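Long-range contacts in aminoglycoside phosphotransferase (Streptomyces rimosus, PDB 6FUC), which probably transfers phosphate from ATP to the 3''-hydroxyl of streptomycin, an aminoglycoside antibiotic, and thereby gives resistance to it: residues Arg129-Met134 / Gln174-Glu179; Asp150-Glu155 / Leu266-Trp271; Leu190-Ile195 / Ala227-Thr232; Asp217-Leu222 / Asp258-Tyr263. All coordinates share one frame; numbering follows the deposited sequence. Where two conformers were deposited one is given.

Contact 1 of 4, residues Arg129-Met134 / Gln174-Glu179; sequences RELGEM and QRLAQE
The N terminus of helix 131-143, in the largely helical C-terminal lobe of the kinase-like fold of aminoglycoside phosphotransferases, is where Glu-130 and Leu-131 meet Glu-179 of helix 172-181. Glu-130 holds the N-cap position, and Leu-131 begins the helix with a backbone N-H that has no carbonyl of a preceding turn to bind. Glu-179 supplies the acceptor: Leu-131 N lies 2.8 Å from Glu-179 OE2 and uses its syn lone pair, though the bond is bent, with 144° at the hydrogen. A glutamate is long enough to bridge the two helices, because its CG stands anti to the backbone N (chi1 173°) and the chain stays extended beyond it. The negative charge also lies at the positive end of the helix dipole, an arrangement expected to be favourable. Glu-130 crosses this side chain at about a right angle and turns its aliphatic part to it, CB being 3.4 Å from Glu-179 OE2. The two carboxylates remain apart, Glu-130 OE2 and Glu-179 OE1 being separated by 4.9 Å, and Glu-130 is engaged in a salt bridge with Arg-215. Leu-131 makes the apolar side of the contact, and Phe-262 of helix 257-266 packs on it as well. Its CD2 comes within 3.5 Å of Arg-175 CB; beyond that carbon the arginine turns CD aside at chi2 (-73°), and the end of the chain leads away from the leucine. On the neighbouring turn, Leu-131 CB lies 3.9 Å from Leu-176 CD2.

Contact 2 of 4, residues Asp150-Glu155 / Leu266-Trp271; sequences DFLPEE and LDPLTW
Phe-151 and Leu-152 lean on Pro-268 and its neighbours in the helical C-terminal lobe of the kinase-like fold, where the end of the chain packs on the loop after helix 131-143. Along Phe-151, CB comes first and lies 3.8 Å from Pro-268 CB. CG stands anti to the carbonyl carbon, beside the backbone N (chi1 -60°). Further out, CD2 and CE2 reach Trp-271 CB, with CE2 at 4.1 Å. The two aromatic side chains cross at about a right angle, meeting through this methylene. The rigid proline ring offers a compact apolar surface to both neighbours: its CB also rests 3.4 Å from Phe-151 O, and its CG is 3.7 Å from Leu-152 CD2. That same methyl group of Leu-152 touches Leu-269 CD2 at 4.0 Å. No hydrogen bond joins the two segments. Within the tail, Asp-267 O accepts both Thr-270 N and Thr-270 OG1, the hydroxyl being 2.7 Å away on a lone pair. Trp-271 NE1 donates to Asp-267 OD2 at 3.0 Å, in the plane of the indole but from above that of the carboxylate. Arg-212 binds Thr-270 OG1 and makes a cation-pi contact with the indole. Leu-152 and Leu-269 reach helices 131-143 and 161-168: Leu-164 of helix 161-168 meets the first, and Ala-138 of helix 131-143 together with Leu-165 and Leu-168 of helix 161-168 touch the second.

Contact 3 of 4, residues Leu190-Ile195 / Ala227-Thr232; sequences LCLPNI and ATARET
Cys-191 and Thr-228 bring their CA atoms to 5.9 Å, where the loop leading into the 3-10 turn 192-194 runs up against helix 219-233. Leu-192 and Thr-228 carry the contact, their side chains sliding past each other in opposite directions. Leu-192 N donates to Thr-228 OG1 over 3.0 Å, with 152° at the hydrogen. Threonine serves two purposes here. Its OG1 sits between the backbone N and the carbonyl carbon (chi1 60°), facing the loop while also hydrogen-bonded to Leu-224 O of its own helix, and its methyl group CG2 meets Cys-191 CB at 3.9 Å. The loop so held is part of the His-Gly-Asp-x-x-x-x-Asn sequence to which Asp-189 and Asn-194 belong, which probably corresponds to the catalytic loop of protein kinases. In relatives its aspartate and asparagine serve phosphate transfer and metal binding, and here Asn-194 ND2 donates to Asp-189 O, which ties the two ends of the loop together. Leucine suits position 192 because its branched end can lie flush on the helix backbone. CG passes 3.4 Å from Thr-228 OG1, and CD1 settles 3.6 Å from Thr-228 O and 3.7 Å from Ala-229 CA, a close approach that the small alanine permits. Leu-103 of helix 100-117 packs on both Leu-192 and Thr-232, and Thr-232 OG1 lies 4.0 Å from Leu-192 CD1.

Contact 4 of 4, residues Asp217-Leu222 / Asp258-Tyr263; sequences DPYADL and DRERFY
Asp-217 and Arg-259 form a salt bridge at the start of helix 219-233. With CG anti to the backbone N (chi1 -175°), the aspartate divides its oxygens: OD1 accepts Tyr-219 N on its anti side at 2.8 Å, a capping bond, while OD2 accepts Arg-259 NH2 on its syn side at 2.9 Å. The latter bond is nearly straight, 174° at the hydrogen, and lies in the guanidinium plane, although the carboxylate is almost perpendicular to it. Arg-259, bent at chi3, also binds Asp-256 and Gln-182, which should balance its buried positive charge. Tyr-219 brings CD2 over one guanidinium face, and its CD1 rests 3.7 Å from Glu-260 CB. Tyr-263 holds CG anti to the carbonyl carbon (chi1 -74°). Ala-220 N lies over one face of its ring, toward the rim, and Ala-220 CB meets Tyr-263 CD1 at 3.9 Å, a small side chain suiting so close a ring; Phe-262 CD2 lies over the centre of the opposite face. Waters link Tyr-263 OH to Asp-217 N and OD2. The helix capped here resembles the F helix of protein kinases: as there, an aspartate, Asp-221, accepts the backbone N-H groups of the catalytic loop, from His-187 and Gly-188.

How the contacts relate
From the N terminus, the chain first opens contact 1 at 129-134 and then contact 2 at 150-155, before 174-179 closes contact 1; these two loops therefore cross. Contacts 3 and 4 open at 190-195 and 217-222 and close in the same order, at 227-232 and 258-263, so they cross too, sharing helix 219-233. Both are nested inside the long loop that 266-271 closes as contact 2. Contact 1 touches contact 4 through Arg-175 and Phe-262, and contact 2 through Leu-131 and Leu-266. Together the four tie the start of helix 131-143 and the loop after it, helix 172-181, the loop 190-195, helix 219-233, helix 257-266 and the C-terminal tail within one lobe.

Contact 1 of 4, residues Arg129-Met134 / Gln174-Glu179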
# COMPACT_ATOMS: atom_id res chain seq x y z
N ARG A 129 -4.29 9.33 -6.35
CA ARG A 129 -4.74 7.95 -6.67
C ARG A 129 -6.27 7.96 -6.59
O ARG A 129 -6.90 7.15 -5.94
CB ARG A 129 -4.11 6.88 -5.77
CG ARG A 129 -4.36 7.02 -4.30
CD ARG A 129 -4.62 5.69 -3.65
NE ARG A 129 -5.91 5.16 -4.17
CZ ARG A 129 -6.38 3.94 -3.94
NH1 ARG A 129 -5.72 3.00 -3.29
NH2 ARG A 129 -7.63 3.68 -4.32
N GLU A 130 -6.87 8.94 -7.27
CA GLU A 130 -8.27 9.19 -7.19
C GLU A 130 -9.04 8.13 -7.98
O GLU A 130 -8.47 7.37 -8.78
CB GLU A 130 -8.62 10.63 -7.61
CG GLU A 130 -8.18 11.65 -6.58
CD GLU A 130 -8.01 13.02 -7.10
OE1 GLU A 130 -7.79 13.20 -8.37
OE2 GLU A 130 -8.04 13.98 -6.30
N LEU A 131 -10.36 8.11 -7.75
CA LEU A 131 -11.12 6.98 -8.22
C LEU A 131 -11.11 6.89 -9.73
O LEU A 131 -11.16 5.79 -10.28
CB LEU A 131 -12.54 7.11 -7.65
CG LEU A 131 -13.49 6.00 -8.05
CD1 LEU A 131 -12.94 4.63 -7.75
CD2 LEU A 131 -14.78 6.24 -7.34
N GLY A 132 -11.14 8.01 -10.44
CA GLY A 132 -11.14 7.89 -11.90
C GLY A 132 -9.93 7.18 -12.43
O GLY A 132 -10.01 6.34 -13.35
N GLU A 133 -8.75 7.46 -11.86
CA GLU A 133 -7.54 6.74 -12.22
C GLU A 133 -7.59 5.26 -11.83
O GLU A 133 -7.19 4.38 -12.59
CB GLU A 133 -6.32 7.36 -11.54
CG GLU A 133 -5.01 6.55 -11.73
CD GLU A 133 -3.80 7.22 -11.14
OE1 GLU A 133 -3.88 8.38 -10.69
OE2 GLU A 133 -2.73 6.58 -11.30
N MET A 134 -8.04 5.01 -10.61
CA MET A 134 -8.03 3.63 -10.14
C MET A 134 -9.04 2.79 -10.88
O MET A 134 -8.78 1.62 -11.16
CB MET A 134 -8.20 3.62 -8.65
CG MET A 134 -7.06 4.32 -7.88
SD MET A 134 -5.38 4.18 -8.42
CE MET A 134 -5.31 2.46 -7.91
N GLN A 174 -21.41 8.20 -7.65
CA GLN A 174 -21.69 8.40 -6.24
C GLN A 174 -20.40 8.43 -5.44
O GLN A 174 -20.24 9.24 -4.52
CB GLN A 174 -22.62 7.25 -5.76
CG GLN A 174 -23.21 7.40 -4.42
CD GLN A 174 -24.23 6.28 -4.21
OE1 GLN A 174 -25.41 6.38 -4.61
NE2 GLN A 174 -23.78 5.21 -3.61
N ARG A 175 -19.50 7.48 -5.72
CA ARG A 175 -18.25 7.39 -4.96
C ARG A 175 -17.35 8.59 -5.29
O ARG A 175 -16.64 9.08 -4.40
CB ARG A 175 -17.60 6.07 -5.22
CG ARG A 175 -18.43 4.88 -4.78
CD ARG A 175 -18.49 4.68 -3.27
NE ARG A 175 -19.54 3.61 -3.04
CZ ARG A 175 -20.77 3.85 -2.74
NH1 ARG A 175 -21.15 5.08 -2.49
NH2 ARG A 175 -21.61 2.82 -2.71
N LEU A 176 -17.37 9.09 -6.52
CA LEU A 176 -16.64 10.29 -6.84
C LEU A 176 -17.13 11.49 -6.02
O LEU A 176 -16.35 12.32 -5.59
CB LEU A 176 -16.72 10.65 -8.32
CG LEU A 176 -15.82 9.82 -9.23
CD1 LEU A 176 -16.31 9.92 -10.70
CD2 LEU A 176 -14.37 10.22 -9.17
N ALA A 177 -18.45 11.59 -5.82
CA ALA A 177 -18.96 12.68 -5.02
C ALA A 177 -18.48 12.58 -3.58
O ALA A 177 -18.13 13.61 -2.96
CB ALA A 177 -20.46 12.72 -5.12
N GLN A 178 -18.47 11.35 -3.05
CA GLN A 178 -17.96 11.17 -1.65
C GLN A 178 -16.48 11.51 -1.56
O GLN A 178 -16.03 12.10 -0.59
CB GLN A 178 -18.27 9.76 -1.18
CG GLN A 178 -19.76 9.53 -1.00
CD GLN A 178 -20.08 8.09 -0.73
OE1 GLN A 178 -19.60 7.21 -1.43
NE2 GLN A 178 -20.93 7.86 0.20
N GLU A 179 -15.71 11.08 -2.56
CA GLU A 179 -14.28 11.37 -2.61
C GLU A 179 -14.08 12.89 -2.66
O GLU A 179 -13.24 13.40 -1.93
CB GLU A 179 -13.68 10.75 -3.89
CG GLU A 179 -12.22 11.14 -4.13
CD GLU A 179 -11.78 10.62 -5.50
OE1 GLU A 179 -12.13 11.22 -6.53
OE2 GLU A 179 -11.09 9.63 -5.54

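Contact 2 of 4, residues Asp150-Glu155 / Leu266-Trp271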
# COMPACT_ATOMS: atom_id res chain seq x y z
N ASP A 150 -6.31 -14.75 -6.13
CA ASP A 150 -5.91 -14.90 -4.73
C ASP A 150 -6.10 -13.56 -3.95
O ASP A 150 -6.17 -13.58 -2.71
CB ASP A 150 -4.46 -15.36 -4.60
CG ASP A 150 -4.23 -16.78 -5.07
OD1 ASP A 150 -5.21 -17.56 -5.14
OD2 ASP A 150 -3.06 -17.09 -5.36
N PHE A 151 -6.11 -12.44 -4.67
CA PHE A 151 -6.26 -11.10 -4.03
C PHE A 151 -7.69 -10.80 -3.76
O PHE A 151 -7.96 -9.84 -3.04
CB PHE A 151 -5.67 -10.00 -4.92
CG PHE A 151 -4.19 -10.14 -5.22
CD1 PHE A 151 -3.38 -10.99 -4.53
CD2 PHE A 151 -3.63 -9.31 -6.22
CE1 PHE A 151 -2.02 -11.08 -4.85
CE2 PHE A 151 -2.32 -9.42 -6.58
CZ PHE A 151 -1.50 -10.28 -5.87
N LEU A 152 -8.61 -11.51 -4.37
CA LEU A 152 -10.02 -11.22 -4.21
C LEU A 152 -10.52 -11.73 -2.86
O LEU A 152 -9.99 -12.72 -2.33
CB LEU A 152 -10.80 -11.87 -5.33
CG LEU A 152 -10.61 -11.31 -6.72
CD1 LEU A 152 -11.21 -12.25 -7.76
CD2 LEU A 152 -11.22 -9.92 -6.81
N PRO A 153 -11.60 -11.18 -2.35
CA PRO A 153 -12.31 -11.81 -1.24
C PRO A 153 -12.65 -13.25 -1.57
O PRO A 153 -13.01 -13.54 -2.71
CB PRO A 153 -13.58 -10.98 -1.14
CG PRO A 153 -13.25 -9.70 -1.75
CD PRO A 153 -12.29 -9.95 -2.83
N GLU A 154 -12.58 -14.11 -0.56
CA GLU A 154 -12.81 -15.53 -0.81
C GLU A 154 -14.07 -15.81 -1.64
O GLU A 154 -14.07 -16.66 -2.54
CB GLU A 154 -12.87 -16.25 0.54
CG GLU A 154 -12.60 -17.74 0.42
N GLU A 155 -15.17 -15.14 -1.32
CA GLU A 155 -16.45 -15.40 -1.97
C GLU A 155 -16.52 -14.96 -3.44
O GLU A 155 -17.47 -15.30 -4.15
CB GLU A 155 -17.59 -14.80 -1.11
CG GLU A 155 -17.69 -13.27 -1.08
CD GLU A 155 -16.75 -12.54 -0.10
OE1 GLU A 155 -15.83 -13.18 0.53
OE2 GLU A 155 -16.97 -11.31 0.04
N LEU A 266 -12.90 -2.95 -5.04
CA LEU A 266 -12.19 -2.39 -6.19
C LEU A 266 -10.72 -2.79 -6.16
O LEU A 266 -10.10 -3.10 -7.20
CB LEU A 266 -12.32 -0.86 -6.19
CG LEU A 266 -11.57 -0.14 -7.30
CD1 LEU A 266 -12.01 -0.56 -8.70
CD2 LEU A 266 -11.71 1.37 -7.09
N ASP A 267 -10.09 -2.70 -4.98
CA ASP A 267 -8.63 -2.75 -4.89
C ASP A 267 -8.06 -3.95 -5.61
O ASP A 267 -7.08 -3.78 -6.39
CB ASP A 267 -8.20 -2.67 -3.42
CG ASP A 267 -6.71 -2.39 -3.32
OD1 ASP A 267 -6.37 -1.14 -3.39
OD2 ASP A 267 -5.93 -3.35 -3.26
N PRO A 268 -8.53 -5.19 -5.40
CA PRO A 268 -7.86 -6.29 -6.04
C PRO A 268 -7.90 -6.29 -7.54
O PRO A 268 -7.07 -6.91 -8.21
CB PRO A 268 -8.55 -7.54 -5.47
CG PRO A 268 -9.77 -7.06 -4.92
CD PRO A 268 -9.61 -5.64 -4.50
N LEU A 269 -8.87 -5.61 -8.13
CA LEU A 269 -9.03 -5.49 -9.56
C LEU A 269 -7.99 -4.57 -10.21
O LEU A 269 -7.89 -4.50 -11.40
CB LEU A 269 -10.46 -5.04 -9.91
CG LEU A 269 -11.55 -5.90 -9.35
CD1 LEU A 269 -12.89 -5.26 -9.68
CD2 LEU A 269 -11.49 -7.31 -9.84
N THR A 270 -7.24 -3.81 -9.37
CA THR A 270 -6.33 -2.79 -9.86
C THR A 270 -4.88 -3.26 -9.95
O THR A 270 -4.04 -2.50 -10.39
CB THR A 270 -6.35 -1.54 -8.97
OG1 THR A 270 -5.76 -1.81 -7.70
CG2 THR A 270 -7.71 -0.96 -8.83
N TRP A 271 -4.59 -4.50 -9.54
CA TRP A 271 -3.18 -5.02 -9.49
C TRP A 271 -2.93 -5.96 -10.63
O TRP A 271 -3.72 -6.88 -10.84
CB TRP A 271 -2.93 -5.72 -8.15
CG TRP A 271 -2.97 -4.78 -6.97
CD1 TRP A 271 -4.04 -4.54 -6.18
CD2 TRP A 271 -1.92 -3.95 -6.48
NE1 TRP A 271 -3.73 -3.65 -5.21
CE2 TRP A 271 -2.42 -3.25 -5.37
CE3 TRP A 271 -0.61 -3.75 -6.85
CZ2 TRP A 271 -1.66 -2.37 -4.63
CZ3 TRP A 271 0.15 -2.85 -6.13
CH2 TRP A 271 -0.38 -2.18 -5.04

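Contact 3 of 4, residues Leu190-Ile195 / Ala227-Thr232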
# COMPACT_ATOMS: atom_id res chain seq x y z
N LEU A 190 -2.81 0.52 2.05
CA LEU A 190 -2.69 0.51 3.54
C LEU A 190 -3.12 -0.85 4.09
O LEU A 190 -3.96 -0.94 4.99
CB LEU A 190 -3.40 1.67 4.17
CG LEU A 190 -3.02 1.92 5.65
CD1 LEU A 190 -1.56 2.40 5.76
CD2 LEU A 190 -3.96 2.93 6.27
N CYS A 191 -2.52 -1.92 3.57
CA CYS A 191 -2.63 -3.22 4.19
C CYS A 191 -1.63 -3.31 5.33
O CYS A 191 -0.58 -2.63 5.33
CB CYS A 191 -2.37 -4.28 3.16
SG CYS A 191 -0.92 -4.16 2.22
N LEU A 192 -1.86 -4.22 6.27
CA LEU A 192 -0.96 -4.36 7.43
C LEU A 192 0.53 -4.53 7.13
O LEU A 192 1.34 -3.99 7.87
CB LEU A 192 -1.39 -5.52 8.34
CG LEU A 192 -2.65 -5.33 9.14
CD1 LEU A 192 -2.85 -6.55 10.02
CD2 LEU A 192 -2.63 -4.07 9.99
N PRO A 193 0.92 -5.23 6.05
CA PRO A 193 2.34 -5.36 5.79
C PRO A 193 3.05 -4.03 5.63
O PRO A 193 4.28 -3.98 5.76
CB PRO A 193 2.41 -6.18 4.48
CG PRO A 193 1.17 -7.05 4.58
CD PRO A 193 0.14 -6.13 5.16
N ASN A 194 2.32 -3.00 5.24
CA ASN A 194 2.92 -1.71 4.89
C ASN A 194 3.01 -0.74 6.05
O ASN A 194 3.43 0.42 5.87
CB ASN A 194 2.28 -1.14 3.64
CG ASN A 194 2.52 -1.99 2.45
OD1 ASN A 194 3.54 -2.71 2.38
ND2 ASN A 194 1.67 -1.89 1.44
N ILE A 195 2.65 -1.20 7.24
CA ILE A 195 2.74 -0.40 8.48
C ILE A 195 3.79 -1.12 9.33
O ILE A 195 3.60 -2.26 9.70
CB ILE A 195 1.39 -0.31 9.20
CG1 ILE A 195 0.30 0.23 8.27
CG2 ILE A 195 1.56 0.47 10.46
CD1 ILE A 195 -1.05 0.15 8.87
N ALA A 227 -9.71 -4.77 6.57
CA ALA A 227 -9.84 -6.17 6.10
C ALA A 227 -8.62 -6.97 6.49
O ALA A 227 -8.74 -8.11 6.89
CB ALA A 227 -10.01 -6.14 4.59
N THR A 228 -7.42 -6.39 6.37
CA THR A 228 -6.23 -7.16 6.72
C THR A 228 -6.11 -7.35 8.23
O THR A 228 -5.70 -8.40 8.70
CB THR A 228 -4.98 -6.62 6.06
OG1 THR A 228 -4.72 -5.24 6.43
CG2 THR A 228 -5.05 -6.75 4.57
N ALA A 229 -6.55 -6.40 9.01
CA ALA A 229 -6.57 -6.63 10.46
C ALA A 229 -7.59 -7.68 10.89
O ALA A 229 -7.33 -8.36 11.86
CB ALA A 229 -6.94 -5.36 11.16
N ARG A 230 -8.69 -7.82 10.17
CA ARG A 230 -9.67 -8.85 10.51
C ARG A 230 -9.04 -10.23 10.45
O ARG A 230 -9.42 -11.10 11.22
CB ARG A 230 -10.91 -8.79 9.58
CG ARG A 230 -11.91 -7.69 9.91
CD ARG A 230 -13.26 -7.66 9.17
NE ARG A 230 -13.23 -7.44 7.72
CZ ARG A 230 -13.29 -6.24 7.11
NH1 ARG A 230 -13.32 -5.12 7.84
NH2 ARG A 230 -13.30 -6.15 5.78
N GLU A 231 -8.03 -10.42 9.60
CA GLU A 231 -7.32 -11.69 9.59
C GLU A 231 -6.60 -11.96 10.90
O GLU A 231 -6.57 -13.09 11.40
CB GLU A 231 -6.37 -11.84 8.41
CG GLU A 231 -7.15 -11.65 7.10
N THR A 232 -6.04 -10.94 11.50
CA THR A 232 -5.41 -11.10 12.80
C THR A 232 -6.41 -11.31 13.92
O THR A 232 -6.13 -12.11 14.85
CB THR A 232 -4.48 -9.90 13.04
OG1 THR A 232 -3.50 -9.93 12.02
CG2 THR A 232 -3.84 -9.94 14.41

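Contact 4 of 4, residues Asp217-Leu222 / Asp258-Tyr263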
# COMPACT_ATOMS: atom_id res chain seq x y z
N ASP A 217 -10.27 9.11 -1.45
CA ASP A 217 -11.17 8.97 -0.33
C ASP A 217 -10.43 8.22 0.81
O ASP A 217 -9.74 7.23 0.52
CB ASP A 217 -12.39 8.17 -0.81
CG ASP A 217 -13.49 8.02 0.18
OD1 ASP A 217 -13.27 7.60 1.33
OD2 ASP A 217 -14.62 8.30 -0.19
N PRO A 218 -10.58 8.66 2.07
CA PRO A 218 -9.88 7.90 3.14
C PRO A 218 -10.19 6.42 3.19
O PRO A 218 -9.38 5.64 3.68
CB PRO A 218 -10.34 8.61 4.40
CG PRO A 218 -11.59 9.35 4.04
CD PRO A 218 -11.37 9.77 2.59
N TYR A 219 -11.40 6.02 2.76
CA TYR A 219 -11.70 4.56 2.72
C TYR A 219 -10.87 3.75 1.76
O TYR A 219 -10.82 2.54 1.89
CB TYR A 219 -13.22 4.35 2.52
CG TYR A 219 -13.98 4.55 3.78
CD1 TYR A 219 -13.93 3.61 4.77
CD2 TYR A 219 -14.66 5.70 4.06
CE1 TYR A 219 -14.56 3.78 5.97
CE2 TYR A 219 -15.34 5.90 5.28
CZ TYR A 219 -15.23 4.95 6.26
OH TYR A 219 -15.85 5.11 7.47
N ALA A 220 -10.20 4.40 0.79
CA ALA A 220 -9.26 3.67 -0.04
C ALA A 220 -8.19 3.03 0.84
O ALA A 220 -7.66 1.95 0.49
CB ALA A 220 -8.64 4.57 -1.10
N ASP A 221 -7.81 3.71 1.90
CA ASP A 221 -6.89 3.20 2.91
C ASP A 221 -7.60 2.40 3.97
O ASP A 221 -7.17 1.26 4.28
CB ASP A 221 -6.14 4.38 3.58
CG ASP A 221 -4.90 4.89 2.89
OD1 ASP A 221 -4.53 4.39 1.82
OD2 ASP A 221 -4.32 5.86 3.45
N LEU A 222 -8.66 2.91 4.58
CA LEU A 222 -9.24 2.24 5.72
C LEU A 222 -9.82 0.87 5.36
O LEU A 222 -9.76 -0.05 6.16
CB LEU A 222 -10.28 3.07 6.40
CG LEU A 222 -9.83 4.45 6.93
CD1 LEU A 222 -11.00 5.19 7.55
CD2 LEU A 222 -8.60 4.25 7.84
N ASP A 258 -20.94 0.72 3.02
CA ASP A 258 -21.01 0.57 1.58
C ASP A 258 -19.81 1.19 0.91
O ASP A 258 -19.29 0.68 -0.04
CB ASP A 258 -22.32 1.18 1.01
CG ASP A 258 -23.55 0.47 1.45
OD1 ASP A 258 -23.51 -0.66 1.99
OD2 ASP A 258 -24.62 1.10 1.26
N ARG A 259 -19.42 2.37 1.38
CA ARG A 259 -18.29 3.04 0.81
C ARG A 259 -16.99 2.18 1.07
O ARG A 259 -16.16 2.01 0.21
CB ARG A 259 -18.20 4.43 1.41
CG ARG A 259 -16.93 5.00 0.78
CD ARG A 259 -16.96 6.50 0.68
NE ARG A 259 -17.60 7.03 1.89
CZ ARG A 259 -17.30 8.18 2.46
NH1 ARG A 259 -18.01 8.55 3.51
NH2 ARG A 259 -16.30 8.95 2.03
N GLU A 260 -16.82 1.69 2.31
CA GLU A 260 -15.71 0.84 2.66
C GLU A 260 -15.63 -0.39 1.73
O GLU A 260 -14.59 -0.75 1.21
CB GLU A 260 -15.80 0.44 4.10
CG GLU A 260 -14.67 -0.45 4.59
CD GLU A 260 -14.89 -1.06 5.96
OE1 GLU A 260 -15.77 -0.60 6.72
OE2 GLU A 260 -14.20 -2.02 6.32
N ARG A 261 -16.79 -1.05 1.60
CA ARG A 261 -16.84 -2.27 0.80
C ARG A 261 -16.52 -2.01 -0.67
O ARG A 261 -15.94 -2.86 -1.34
CB ARG A 261 -18.22 -2.94 1.00
CG ARG A 261 -18.32 -3.91 2.16
CD ARG A 261 -19.70 -4.59 2.18
NE ARG A 261 -19.96 -5.24 0.89
CZ ARG A 261 -20.82 -4.81 -0.03
NH1 ARG A 261 -21.56 -3.73 0.19
NH2 ARG A 261 -20.95 -5.49 -1.18
N PHE A 262 -16.96 -0.85 -1.19
CA PHE A 262 -16.65 -0.50 -2.57
C PHE A 262 -15.12 -0.53 -2.75
O PHE A 262 -14.63 -1.09 -3.72
CB PHE A 262 -17.23 0.88 -2.88
CG PHE A 262 -16.91 1.42 -4.23
CD1 PHE A 262 -17.66 1.13 -5.34
CD2 PHE A 262 -15.77 2.18 -4.42
CE1 PHE A 262 -17.32 1.63 -6.60
CE2 PHE A 262 -15.42 2.67 -5.67
CZ PHE A 262 -16.22 2.41 -6.74
N TYR A 263 -14.39 0.15 -1.86
CA TYR A 263 -12.92 0.16 -2.01
C TYR A 263 -12.28 -1.19 -1.76
O TYR A 263 -11.30 -1.54 -2.43
CB TYR A 263 -12.30 1.28 -1.13
CG TYR A 263 -12.56 2.62 -1.73
CD1 TYR A 263 -11.83 3.05 -2.84
CD2 TYR A 263 -13.56 3.46 -1.27
CE1 TYR A 263 -12.11 4.25 -3.47
CE2 TYR A 263 -13.83 4.68 -1.88
CZ TYR A 263 -13.14 5.08 -2.98
OH TYR A 263 -13.36 6.24 -3.64
O HOH W 1 -10.93 7.57 -3.87
O HOH W 2 -15.42 7.45 -2.56